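Local coordinates for regulator of G-protein signaling 16 (PDB 3C7L) that speeds GTP hydrolysis by G protein alpha subunits through its RGS domain, driving them into the inactive GDP-bound form and so damping receptor signalling, phototransduction included, at residues A34-L39 with F43-L48; L24-K29 with E49-C54; H90-L95 with F108-G113; F74-Y77 with P83-V86. All blocks are in the same frame, centred on the assembly; numbering follows the deposited sequence.

In the fold
The four contacts lie within one all-helical RGS domain. Helix 45-57 links interactions 1 and 2, whose centres are about 11 Å apart; along the chain interaction 1 is nested inside the loop that interaction 2 closes. They touch where His-36 meets Glu-49 and Leu-48 meets Leu-26. Interaction 4 follows, at the end of helix 63-78, then interaction 3, where helix 90-101 meets helix 109-128. Interactions 1 and 3 sit on opposite sides of the chain's centre, about 20 Å apart between centres. Phe-50 of helix 45-57 bridges the middle, touching Tyr-77, Val-86 and Ala-111. As in other RGS domains, the turn of interaction 1 and the loop of interaction 4 probably face G alpha.

Interaction 1: residues A34-L39 with F43-L48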
loop_
_atom_site.group_PDB
_atom_site.type_symbol
_atom_site.label_atom_id
_atom_site.label_comp_id
_atom_site.label_asym_id
_atom_site.label_seq_id
_atom_site.Cartn_x
_atom_site.Cartn_y
_atom_site.Cartn_z
ATOM N N ALA A 34 -5.047 0.526 -13.639
ATOM C CA ALA A 34 -6.486 0.288 -13.621
ATOM C C ALA A 34 -7.021 0.233 -12.192
ATOM O O ALA A 34 -8.062 0.825 -11.880
ATOM C CB ALA A 34 -6.806 -1.014 -14.346
ATOM N N PHE A 35 -6.305 -0.477 -11.326
ATOM C CA PHE A 35 -6.729 -0.609 -9.939
ATOM C C PHE A 35 -6.638 0.732 -9.204
ATOM O O PHE A 35 -7.484 1.038 -8.374
ATOM C CB PHE A 35 -5.892 -1.681 -9.221
ATOM C CG PHE A 35 -6.404 -2.038 -7.847
ATOM C CD1 PHE A 35 -7.759 -2.280 -7.635
ATOM C CD2 PHE A 35 -5.529 -2.151 -6.768
ATOM C CE1 PHE A 35 -8.239 -2.631 -6.363
ATOM C CE2 PHE A 35 -5.993 -2.502 -5.494
ATOM C CZ PHE A 35 -7.349 -2.743 -5.290
ATOM N N HIS A 36 -5.620 1.531 -9.515
ATOM C CA HIS A 36 -5.463 2.828 -8.862
ATOM C C HIS A 36 -6.670 3.711 -9.176
ATOM O O HIS A 36 -7.229 4.350 -8.287
ATOM C CB HIS A 36 -4.164 3.513 -9.320
ATOM C CG HIS A 36 -3.851 4.779 -8.578
ATOM N ND1 HIS A 36 -4.306 6.014 -8.985
ATOM C CD2 HIS A 36 -3.172 4.991 -7.427
ATOM C CE1 HIS A 36 -3.923 6.934 -8.116
ATOM N NE2 HIS A 36 -3.234 6.339 -7.160
ATOM N N ALA A 37 -7.079 3.724 -10.440
ATOM C CA ALA A 37 -8.224 4.526 -10.856
ATOM C C ALA A 37 -9.501 4.044 -10.179
ATOM O O ALA A 37 -10.336 4.855 -9.768
ATOM C CB ALA A 37 -8.375 4.471 -12.363
ATOM N N PHE A 38 -9.652 2.725 -10.055
ATOM C CA PHE A 38 -10.830 2.158 -9.409
ATOM C C PHE A 38 -10.884 2.641 -7.959
ATOM O O PHE A 38 -11.933 3.070 -7.474
ATOM C CB PHE A 38 -10.773 0.625 -9.448
ATOM C CG PHE A 38 -11.950 -0.046 -8.794
ATOM C CD1 PHE A 38 -13.179 -0.121 -9.447
ATOM C CD2 PHE A 38 -11.833 -0.593 -7.516
ATOM C CE1 PHE A 38 -14.280 -0.735 -8.833
ATOM C CE2 PHE A 38 -12.929 -1.207 -6.896
ATOM C CZ PHE A 38 -14.150 -1.278 -7.557
ATOM N N LEU A 39 -9.744 2.570 -7.274
ATOM C CA LEU A 39 -9.646 3.001 -5.883
ATOM C C LEU A 39 -9.885 4.499 -5.700
ATOM O O LEU A 39 -10.519 4.922 -4.739
ATOM C CB LEU A 39 -8.271 2.630 -5.314
ATOM C CG LEU A 39 -7.983 1.131 -5.220
ATOM C CD1 LEU A 39 -6.617 0.889 -4.593
ATOM C CD2 LEU A 39 -9.067 0.465 -4.395
ATOM N N PHE A 43 -12.215 6.961 -3.085
ATOM C CA PHE A 43 -11.289 7.565 -2.138
ATOM C C PHE A 43 -10.460 6.631 -1.262
ATOM O O PHE A 43 -10.358 6.846 -0.053
ATOM C CB PHE A 43 -12.048 8.559 -1.249
ATOM C CG PHE A 43 -12.754 9.641 -2.020
ATOM C CD1 PHE A 43 -14.015 9.417 -2.570
ATOM C CD2 PHE A 43 -12.144 10.875 -2.225
ATOM C CE1 PHE A 43 -14.657 10.407 -3.314
ATOM C CE2 PHE A 43 -12.777 11.869 -2.966
ATOM C CZ PHE A 43 -14.038 11.634 -3.512
ATOM N N SER A 44 -9.865 5.599 -1.858
ATOM C CA SER A 44 -9.020 4.692 -1.083
ATOM C C SER A 44 -7.715 4.365 -1.797
ATOM O O SER A 44 -7.032 3.409 -1.429
ATOM C CB SER A 44 -9.765 3.392 -0.740
ATOM O OG SER A 44 -10.039 2.611 -1.888
ATOM N N GLU A 45 -7.353 5.166 -2.800
ATOM C CA GLU A 45 -6.119 4.924 -3.546
ATOM C C GLU A 45 -4.868 5.041 -2.672
ATOM O O GLU A 45 -3.799 4.539 -3.040
ATOM C CB GLU A 45 -5.990 5.880 -4.743
ATOM C CG GLU A 45 -5.517 7.286 -4.397
ATOM C CD GLU A 45 -6.647 8.209 -3.991
ATOM O OE1 GLU A 45 -7.760 7.713 -3.732
ATOM O OE2 GLU A 45 -6.417 9.434 -3.924
ATOM N N GLU A 46 -4.996 5.705 -1.524
ATOM C CA GLU A 46 -3.869 5.861 -0.611
ATOM C C GLU A 46 -3.379 4.495 -0.131
ATOM O O GLU A 46 -2.208 4.340 0.198
ATOM C CB GLU A 46 -4.258 6.705 0.606
ATOM C CG GLU A 46 -5.289 6.053 1.506
ATOM C CD GLU A 46 -6.711 6.473 1.176
ATOM O OE1 GLU A 46 -6.974 6.863 0.014
ATOM O OE2 GLU A 46 -7.569 6.400 2.086
ATOM N N ASN A 47 -4.274 3.511 -0.082
ATOM C CA ASN A 47 -3.885 2.168 0.355
ATOM C C ASN A 47 -2.855 1.584 -0.605
ATOM O O ASN A 47 -1.856 0.986 -0.186
ATOM C CB ASN A 47 -5.102 1.236 0.424
ATOM C CG ASN A 47 -6.069 1.624 1.525
ATOM O OD1 ASN A 47 -5.662 2.156 2.562
ATOM N ND2 ASN A 47 -7.355 1.344 1.316
ATOM N N LEU A 48 -3.109 1.756 -1.900
ATOM C CA LEU A 48 -2.209 1.248 -2.925
ATOM C C LEU A 48 -0.912 2.057 -2.992
ATOM O O LEU A 48 0.164 1.496 -3.169
ATOM C CB LEU A 48 -2.907 1.274 -4.293
ATOM C CG LEU A 48 -2.057 0.886 -5.507
ATOM C CD1 LEU A 48 -1.506 -0.525 -5.336
ATOM C CD2 LEU A 48 -2.904 0.982 -6.762
#
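The carbonyl oxygen of Leu-39 takes the backbone N-H of Ser-44, with N to O at 3.0 Å and a nearly straight N-H...O angle of 170°. This is the outer bond of a Schellman motif that ends helix 29-40: Phe-43, at positive phi, is the C-prime residue, and its own N turns to the carbonyl of Lys-40. The donor sits well above the plane of the Leu-39 carbonyl. Past this turn the chain starts helix 45-57, and the two helices of the RGS domain pack through a few side chains.

Leu-39 fills the angle between them. Its CB rests on Glu-45 CA at 3.6 Å, its CD2 on Ser-44 OG at 3.4 Å, and its CD1 reaches Leu-48 CB at 3.7 Å, the two leucine side chains crossing at about a right angle. The same CD1 lies over one face of the Phe-35 ring.

His-36 carries CG anti to its backbone N (chi1 -173°), which swings the imidazole toward the second helix. Glu-45 CB sits over one face of that ring in a CH-pi contact, 4.0 Å from the centroid, while the Glu-45 carboxylate is turned 73° from the ring plane. The polar end of the histidine looks past Glu-45: NE2 is hydrogen-bonded to Glu-49 OE2, one turn on. At the ring's edge stands Leu-48 CD2, which also touches His-36 CB at 3.8 Å.

Interaction 2: residues L24-K29 with E49-C54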
loop_
_atom_site.group_PDB
_atom_site.type_symbol
_atom_site.label_atom_id
_atom_site.label_comp_id
_atom_site.label_asym_id
_atom_site.label_seq_id
_atom_site.Cartn_x
_atom_site.Cartn_y
_atom_site.Cartn_z
ATOM N N LEU A 24 0.524 -10.459 -8.362
ATOM C CA LEU A 24 0.763 -10.345 -9.796
ATOM C C LEU A 24 0.102 -9.070 -10.319
ATOM O O LEU A 24 0.642 -8.394 -11.190
ATOM C CB LEU A 24 0.222 -11.570 -10.542
ATOM C CG LEU A 24 0.982 -12.882 -10.324
ATOM C CD1 LEU A 24 0.438 -13.951 -11.272
ATOM C CD2 LEU A 24 2.461 -12.667 -10.560
ATOM N N LEU A 25 -1.074 -8.743 -9.790
ATOM C CA LEU A 25 -1.754 -7.523 -10.203
ATOM C C LEU A 25 -0.879 -6.311 -9.860
ATOM O O LEU A 25 -0.703 -5.406 -10.677
ATOM C CB LEU A 25 -3.104 -7.389 -9.492
ATOM C CG LEU A 25 -3.866 -6.072 -9.698
ATOM C CD1 LEU A 25 -4.218 -5.896 -11.165
ATOM C CD2 LEU A 25 -5.134 -6.073 -8.856
ATOM N N LEU A 26 -0.326 -6.316 -8.651
ATOM C CA LEU A 26 0.515 -5.229 -8.154
ATOM C C LEU A 26 1.868 -5.072 -8.851
ATOM O O LEU A 26 2.568 -4.083 -8.632
ATOM C CB LEU A 26 0.730 -5.405 -6.649
ATOM C CG LEU A 26 -0.575 -5.364 -5.847
ATOM C CD1 LEU A 26 -0.336 -5.804 -4.422
ATOM C CD2 LEU A 26 -1.153 -3.951 -5.894
ATOM N N ASN A 27 2.232 -6.039 -9.685
ATOM C CA ASN A 27 3.497 -5.991 -10.414
ATOM C C ASN A 27 3.221 -5.691 -11.885
ATOM O O ASN A 27 4.127 -5.697 -12.719
ATOM C CB ASN A 27 4.228 -7.334 -10.294
ATOM C CG ASN A 27 5.603 -7.319 -10.950
ATOM O OD1 ASN A 27 6.173 -8.372 -11.241
ATOM N ND2 ASN A 27 6.146 -6.125 -11.172
ATOM N N SER A 28 1.958 -5.438 -12.207
ATOM C CA SER A 28 1.574 -5.145 -13.581
ATOM C C SER A 28 1.380 -3.646 -13.790
ATOM O O SER A 28 0.733 -2.979 -12.990
ATOM C CB SER A 28 0.277 -5.890 -13.924
ATOM O OG SER A 28 -0.300 -5.410 -15.126
ATOM N N LYS A 29 1.943 -3.119 -14.872
ATOM C CA LYS A 29 1.810 -1.701 -15.173
ATOM C C LYS A 29 0.348 -1.339 -15.414
ATOM O O LYS A 29 -0.176 -0.400 -14.806
ATOM C CB LYS A 29 2.645 -1.345 -16.405
ATOM C CG LYS A 29 2.280 -0.017 -17.045
ATOM C CD LYS A 29 3.209 0.286 -18.214
ATOM C CE LYS A 29 2.491 1.042 -19.316
ATOM N NZ LYS A 29 1.864 2.289 -18.822
ATOM N N GLU A 49 -1.016 3.377 -2.854
ATOM C CA GLU A 49 0.164 4.236 -2.905
ATOM C C GLU A 49 1.099 3.916 -1.747
ATOM O O GLU A 49 2.320 3.888 -1.906
ATOM C CB GLU A 49 -0.263 5.710 -2.870
ATOM C CG GLU A 49 -1.046 6.099 -4.117
ATOM C CD GLU A 49 -1.621 7.502 -4.079
ATOM O OE1 GLU A 49 -1.584 8.158 -3.012
ATOM O OE2 GLU A 49 -2.126 7.939 -5.133
ATOM N N PHE A 50 0.517 3.659 -0.582
ATOM C CA PHE A 50 1.294 3.323 0.602
ATOM C C PHE A 50 2.001 1.983 0.419
ATOM O O PHE A 50 3.185 1.855 0.733
ATOM C CB PHE A 50 0.379 3.266 1.831
ATOM C CG PHE A 50 1.035 2.687 3.052
ATOM C CD1 PHE A 50 2.193 3.254 3.573
ATOM C CD2 PHE A 50 0.496 1.572 3.681
ATOM C CE1 PHE A 50 2.804 2.717 4.704
ATOM C CE2 PHE A 50 1.094 1.030 4.804
ATOM C CZ PHE A 50 2.253 1.602 5.320
ATOM N N TRP A 51 1.276 0.988 -0.088
ATOM C CA TRP A 51 1.853 -0.337 -0.300
ATOM C C TRP A 51 3.060 -0.232 -1.228
ATOM O O TRP A 51 4.130 -0.749 -0.924
ATOM C CB TRP A 51 0.809 -1.286 -0.905
ATOM C CG TRP A 51 1.235 -2.734 -0.933
ATOM C CD1 TRP A 51 1.018 -3.670 0.033
ATOM C CD2 TRP A 51 1.966 -3.395 -1.975
ATOM N NE1 TRP A 51 1.566 -4.876 -0.340
ATOM C CE2 TRP A 51 2.156 -4.733 -1.567
ATOM C CE3 TRP A 51 2.483 -2.983 -3.214
ATOM C CZ2 TRP A 51 2.838 -5.669 -2.356
ATOM C CZ3 TRP A 51 3.161 -3.915 -3.999
ATOM C CH2 TRP A 51 3.331 -5.240 -3.564
ATOM N N LEU A 52 2.891 0.447 -2.355
ATOM C CA LEU A 52 3.980 0.618 -3.315
ATOM C C LEU A 52 5.158 1.391 -2.710
ATOM O O LEU A 52 6.315 1.125 -3.038
ATOM C CB LEU A 52 3.480 1.352 -4.560
ATOM C CG LEU A 52 2.432 0.653 -5.430
ATOM C CD1 LEU A 52 1.829 1.665 -6.378
ATOM C CD2 LEU A 52 3.062 -0.491 -6.208
ATOM N N ALA A 53 4.866 2.345 -1.834
ATOM C CA ALA A 53 5.919 3.135 -1.200
ATOM C C ALA A 53 6.744 2.262 -0.263
ATOM O O ALA A 53 7.949 2.468 -0.113
ATOM C CB ALA A 53 5.312 4.303 -0.431
ATOM N N CYS A 54 6.090 1.286 0.366
ATOM C CA CYS A 54 6.768 0.368 1.274
ATOM C C CYS A 54 7.706 -0.543 0.492
ATOM O O CYS A 54 8.790 -0.882 0.963
ATOM C CB CYS A 54 5.755 -0.494 2.031
ATOM S SG CYS A 54 4.798 0.385 3.284
#
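Leu-26 and Trp-51 meet in a CH-pi contact that joins the turn between helices 22-25 and 29-40 to helix 45-57 of the RGS helical bundle. Leu-26 CD1 stands over the six-membered ring of the indole, 3.7 Å from its centroid and only 9° off the ring normal, a methyl set almost squarely on the face. Leu-26 CD1 is 3.8 Å from both CZ2 and CH2 of Trp-51. Chi1 of -170° swings the indole out from the helix toward Leu-26, and chi2 of 91° turns its benzo half under the methyl.

Other apolar contacts are fewer. Leu-26 CB approaches the far rim of the same ring, 3.9 Å from Trp-51 CZ3. Leu-52, the next residue on the helix, adds a looser touch at the margin, its CD2 lying 4.4 Å from Leu-26 O and also standing in plane at the edge of the indole. Beyond the pair, Leu-26 meets Leu-48 and Trp-51 touches Gln-112 of helix 109-128, which ties this corner into the bundle.

Polar bonds act here within the turn and not across the contact. Residues Leu-25 to Ser-28 form a type I beta turn, closed by Ser-28 N to Leu-25 O at 3.1 Å. Ser-28 is then the N-cap of helix 29-40: its OG accepts the backbone N-H of Gly-31.

Interaction 3: residues H90-L95 with F108-G113; sequences HETREL and FDVAQG
Val-110, near the start of helix 109-128, meets both Thr-92 and Leu-95, residues three apart that lie along one side of helix 90-101. The axes of the two short segments pass 9.3 Å apart, with their directions at 144°, so the pair runs roughly antiparallel.

With chi1 at -177°, Val-110 CG1 is anti to the backbone N and faces Thr-92, 3.8 Å from its CG2. The other branch, Val-110 CG2, meets Leu-95 CD2 at 3.3 Å, tighter than usual van der Waals contact between carbons, and Val-110 CB lies 3.6 Å from Leu-95 CD2. The leucine side chain crosses the valine at about a right angle and uses one methyl, CD2, which rests on CG2 and CB of the valine with CG1 a little farther off.

One residue on, Ala-111 offers backbone as much as side chain. Thr-92 CG2 is 3.7 Å from Ala-111 CA and 4.0 Å from Ala-111 CB, which puts the threonine methyl against the helix surface where the alpha carbons come closest, 6.2 Å from Thr-92 CA to Ala-111 CA. The small alanine side chain is consistent with so near an approach. Ala-111 is buried and also touches Phe-50 of helix 45-57 and Ile-78 of helix 63-78, while its carbonyl accepts a hydrogen bond from Thr-115 OG1.

The contact rests on methyl groups, that of Thr-92 against Val-110 and Ala-111 and one of Leu-95 against Val-110. Helices 45-57, 63-78, 90-101 and 109-128 make up the antiparallel four-helix bundle of the RGS fold, and here its third and fourth helices meet.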
loop_
_atom_site.group_PDB
_atom_site.type_symbol
_atom_site.label_atom_id
_atom_site.label_comp_id
_atom_site.label_asym_id
_atom_site.label_seq_id
_atom_site.Cartn_x
_atom_site.Cartn_y
_atom_site.Cartn_z
ATOM N N HIS A 90 -5.087 2.398 16.095
ATOM C CA HIS A 90 -4.063 3.070 16.886
ATOM C C HIS A 90 -2.925 2.118 17.235
ATOM O O HIS A 90 -1.758 2.509 17.258
ATOM C CB HIS A 90 -4.652 3.622 18.185
ATOM C CG HIS A 90 -3.612 4.051 19.172
ATOM N ND1 HIS A 90 -2.810 5.154 18.974
ATOM C CD2 HIS A 90 -3.205 3.493 20.337
ATOM C CE1 HIS A 90 -1.953 5.257 19.973
ATOM N NE2 HIS A 90 -2.171 4.261 20.814
ATOM N N GLU A 91 -3.285 0.873 17.524
ATOM C CA GLU A 91 -2.313 -0.151 17.877
ATOM C C GLU A 91 -1.183 -0.189 16.852
ATOM O O GLU A 91 0.002 -0.107 17.199
ATOM C CB GLU A 91 -2.998 -1.516 17.918
ATOM C CG GLU A 91 -2.142 -2.614 18.507
ATOM C CD GLU A 91 -1.947 -2.448 19.998
ATOM O OE1 GLU A 91 -2.946 -2.574 20.744
ATOM O OE2 GLU A 91 -0.799 -2.185 20.427
ATOM N N THR A 92 -1.565 -0.307 15.584
ATOM C CA THR A 92 -0.603 -0.377 14.491
ATOM C C THR A 92 0.141 0.939 14.279
ATOM O O THR A 92 1.326 0.931 13.954
ATOM C CB THR A 92 -1.299 -0.796 13.184
ATOM O OG1 THR A 92 -2.049 -1.995 13.413
ATOM C CG2 THR A 92 -0.270 -1.050 12.079
ATOM N N ARG A 93 -0.544 2.067 14.462
ATOM C CA ARG A 93 0.103 3.369 14.299
ATOM C C ARG A 93 1.183 3.556 15.358
ATOM O O ARG A 93 2.266 4.074 15.075
ATOM C CB ARG A 93 -0.905 4.518 14.429
ATOM C CG ARG A 93 -1.704 4.831 13.184
ATOM C CD ARG A 93 -2.118 6.302 13.178
ATOM N NE ARG A 93 -2.928 6.660 14.339
ATOM C CZ ARG A 93 -4.162 6.215 14.548
ATOM N NH1 ARG A 93 -4.728 5.397 13.671
ATOM N NH2 ARG A 93 -4.832 6.583 15.632
ATOM N N GLU A 94 0.872 3.136 16.580
ATOM C CA GLU A 94 1.793 3.252 17.708
ATOM C C GLU A 94 2.991 2.326 17.504
ATOM O O GLU A 94 4.132 2.694 17.785
ATOM C CB GLU A 94 1.054 2.896 19.005
ATOM C CG GLU A 94 1.871 3.048 20.277
ATOM C CD GLU A 94 2.493 4.418 20.405
ATOM O OE1 GLU A 94 1.778 5.419 20.192
ATOM O OE2 GLU A 94 3.696 4.494 20.723
ATOM N N LEU A 95 2.714 1.125 17.007
ATOM C CA LEU A 95 3.752 0.136 16.737
ATOM C C LEU A 95 4.725 0.681 15.691
ATOM O O LEU A 95 5.941 0.591 15.845
ATOM C CB LEU A 95 3.122 -1.160 16.212
ATOM C CG LEU A 95 4.129 -2.226 15.767
ATOM C CD1 LEU A 95 4.673 -2.912 16.992
ATOM C CD2 LEU A 95 3.478 -3.246 14.848
ATOM N N PHE A 108 7.496 -0.867 8.710
ATOM C CA PHE A 108 6.132 -0.767 8.200
ATOM C C PHE A 108 5.399 -2.083 7.921
ATOM O O PHE A 108 4.271 -2.065 7.427
ATOM C CB PHE A 108 6.143 0.065 6.917
ATOM C CG PHE A 108 6.719 1.443 7.089
ATOM C CD1 PHE A 108 6.035 2.411 7.810
ATOM C CD2 PHE A 108 7.945 1.775 6.516
ATOM C CE1 PHE A 108 6.559 3.690 7.954
ATOM C CE2 PHE A 108 8.476 3.050 6.654
ATOM C CZ PHE A 108 7.783 4.011 7.374
ATOM N N ASP A 109 6.022 -3.216 8.231
ATOM C CA ASP A 109 5.409 -4.523 7.973
ATOM C C ASP A 109 3.958 -4.706 8.418
ATOM O O ASP A 109 3.107 -5.112 7.620
ATOM C CB ASP A 109 6.263 -5.634 8.588
ATOM C CG ASP A 109 7.448 -6.001 7.723
ATOM O OD1 ASP A 109 7.928 -5.132 6.960
ATOM O OD2 ASP A 109 7.909 -7.158 7.816
ATOM N N VAL A 110 3.662 -4.415 9.677
ATOM C CA VAL A 110 2.301 -4.596 10.156
ATOM C C VAL A 110 1.331 -3.657 9.440
ATOM O O VAL A 110 0.249 -4.076 9.031
ATOM C CB VAL A 110 2.216 -4.395 11.684
ATOM C CG1 VAL A 110 0.804 -4.655 12.167
ATOM C CG2 VAL A 110 3.177 -5.351 12.378
ATOM N N ALA A 111 1.726 -2.398 9.275
ATOM C CA ALA A 111 0.881 -1.421 8.590
ATOM C C ALA A 111 0.624 -1.837 7.144
ATOM O O ALA A 111 -0.508 -1.770 6.672
ATOM C CB ALA A 111 1.534 -0.042 8.620
ATOM N N GLN A 112 1.674 -2.266 6.446
ATOM C CA GLN A 112 1.541 -2.678 5.050
ATOM C C GLN A 112 0.611 -3.881 4.922
ATOM O O GLN A 112 -0.205 -3.952 4.001
ATOM C CB GLN A 112 2.923 -2.995 4.451
ATOM C CG GLN A 112 2.874 -3.564 3.029
ATOM C CD GLN A 112 4.249 -3.678 2.383
ATOM O OE1 GLN A 112 5.263 -3.811 3.069
ATOM N NE2 GLN A 112 4.285 -3.639 1.053
ATOM N N GLY A 113 0.732 -4.822 5.858
ATOM C CA GLY A 113 -0.112 -6.005 5.844
ATOM C C GLY A 113 -1.575 -5.689 6.107
ATOM O O GLY A 113 -2.468 -6.284 5.492
#

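Interaction 4: residues F74-Y77 with P83-V86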
loop_
_atom_site.group_PDB
_atom_site.type_symbol
_atom_site.label_atom_id
_atom_site.label_comp_id
_atom_site.label_asym_id
_atom_site.label_seq_id
_atom_site.Cartn_x
_atom_site.Cartn_y
_atom_site.Cartn_z
ATOM N N PHE A 74 6.036 7.775 6.984
ATOM C CA PHE A 74 5.281 7.876 8.232
ATOM C C PHE A 74 4.424 9.154 8.250
ATOM O O PHE A 74 3.242 9.120 8.579
ATOM C CB PHE A 74 6.243 7.896 9.422
ATOM C CG PHE A 74 5.558 7.927 10.756
ATOM C CD1 PHE A 74 5.098 6.756 11.345
ATOM C CD2 PHE A 74 5.356 9.134 11.417
ATOM C CE1 PHE A 74 4.444 6.785 12.575
ATOM C CE2 PHE A 74 4.704 9.174 12.647
ATOM C CZ PHE A 74 4.247 7.997 13.226
ATOM N N ASP A 75 5.029 10.278 7.885
ATOM C CA ASP A 75 4.322 11.558 7.879
ATOM C C ASP A 75 3.254 11.651 6.805
ATOM O O ASP A 75 2.249 12.333 6.978
ATOM C CB ASP A 75 5.302 12.720 7.687
ATOM C CG ASP A 75 6.216 12.918 8.881
ATOM O OD1 ASP A 75 5.915 12.371 9.966
ATOM O OD2 ASP A 75 7.231 13.636 8.730
ATOM N N GLU A 76 3.471 10.970 5.690
ATOM C CA GLU A 76 2.504 11.026 4.609
ATOM C C GLU A 76 1.347 10.041 4.730
ATOM O O GLU A 76 0.211 10.384 4.406
ATOM C CB GLU A 76 3.206 10.825 3.257
ATOM C CG GLU A 76 2.241 10.670 2.098
ATOM C CD GLU A 76 2.875 10.948 0.751
ATOM O OE1 GLU A 76 3.975 10.422 0.476
ATOM O OE2 GLU A 76 2.257 11.691 -0.041
ATOM N N TYR A 77 1.623 8.829 5.208
ATOM C CA TYR A 77 0.586 7.803 5.304
ATOM C C TYR A 77 0.192 7.254 6.674
ATOM O O TYR A 77 -0.926 6.765 6.833
ATOM C CB TYR A 77 0.969 6.589 4.448
ATOM C CG TYR A 77 1.320 6.882 3.009
ATOM C CD1 TYR A 77 2.643 7.055 2.618
ATOM C CD2 TYR A 77 0.328 6.945 2.030
ATOM C CE1 TYR A 77 2.978 7.277 1.287
ATOM C CE2 TYR A 77 0.649 7.169 0.691
ATOM C CZ TYR A 77 1.978 7.330 0.329
ATOM O OH TYR A 77 2.308 7.529 -0.990
ATOM N N PRO A 83 -1.717 13.586 5.364
ATOM C CA PRO A 83 -2.385 13.879 4.093
ATOM C C PRO A 83 -3.084 12.652 3.509
ATOM O O PRO A 83 -4.250 12.716 3.114
ATOM C CB PRO A 83 -1.237 14.350 3.203
ATOM C CG PRO A 83 -0.278 14.953 4.175
ATOM C CD PRO A 83 -0.295 13.962 5.304
ATOM N N LYS A 84 -2.366 11.532 3.466
ATOM C CA LYS A 84 -2.909 10.297 2.906
ATOM C C LYS A 84 -3.014 9.184 3.940
ATOM O O LYS A 84 -2.774 8.013 3.633
ATOM C CB LYS A 84 -2.032 9.825 1.745
ATOM C CG LYS A 84 -2.014 10.764 0.559
ATOM C CD LYS A 84 -1.001 10.314 -0.481
ATOM C CE LYS A 84 -1.012 11.242 -1.684
ATOM N NZ LYS A 84 0.054 10.885 -2.655
ATOM N N GLU A 85 -3.389 9.554 5.160
ATOM C CA GLU A 85 -3.513 8.599 6.251
ATOM C C GLU A 85 -4.302 7.350 5.868
ATOM O O GLU A 85 -5.446 7.437 5.427
ATOM C CB GLU A 85 -4.168 9.266 7.465
ATOM C CG GLU A 85 -4.390 8.312 8.629
ATOM C CD GLU A 85 -4.911 9.002 9.872
ATOM O OE1 GLU A 85 -5.438 10.127 9.759
ATOM O OE2 GLU A 85 -4.804 8.408 10.966
ATOM N N VAL A 86 -3.683 6.188 6.036
ATOM C CA VAL A 86 -4.354 4.930 5.723
ATOM C C VAL A 86 -5.182 4.485 6.926
ATOM O O VAL A 86 -4.843 4.796 8.067
ATOM C CB VAL A 86 -3.340 3.818 5.353
ATOM C CG1 VAL A 86 -2.588 4.210 4.085
ATOM C CG2 VAL A 86 -2.364 3.592 6.496
#
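Glu-76 and Lys-84 lie side by side and point the same way, their ends joined by a salt bridge, Glu-76 OE2 to Lys-84 NZ at 3.5 Å. Both chains are extended beyond CG, which brings Lys-84 CD within 3.6 Å of Glu-76 OE2. The ammonium is shared: Glu-49 OE1 of helix 45-57 also pairs with it, weakly but at no greater distance.

Tyr-77 runs alongside the lysine too. Its CE2 is 3.7 Å from Lys-84 CD, while the CG of the neighbouring Glu-76 sits above the centre of one ring face. Chi1 of -53° sets the tyrosine ring anti to its own carbonyl carbon, bringing CD2 within 3.7 Å of Lys-84 CB. Val-86 is more distant from this side chain, its CG1 lying 4.3 Å from Tyr-77 CB.

Two hydrogen bonds tie the backbones together. Lys-84 N reaches Glu-76 O at 3.0 Å, nearly in line with the carbonyl bond, though its N-H...O angle is only 146°. Val-86 N reaches Tyr-77 O at 2.9 Å, in the carbonyl plane, and Glu-85 CA adds a C-H...O contact to that oxygen.

The arrangement belongs to the end of helix 63-78, which has a wider pi-type turn at 74-77: the loop leading to helix 90-101 doubles back and bonds to carbonyls of the helix's final turn. In RGS domains this loop lies on the G alpha-binding surface, which these bonds probably help shape.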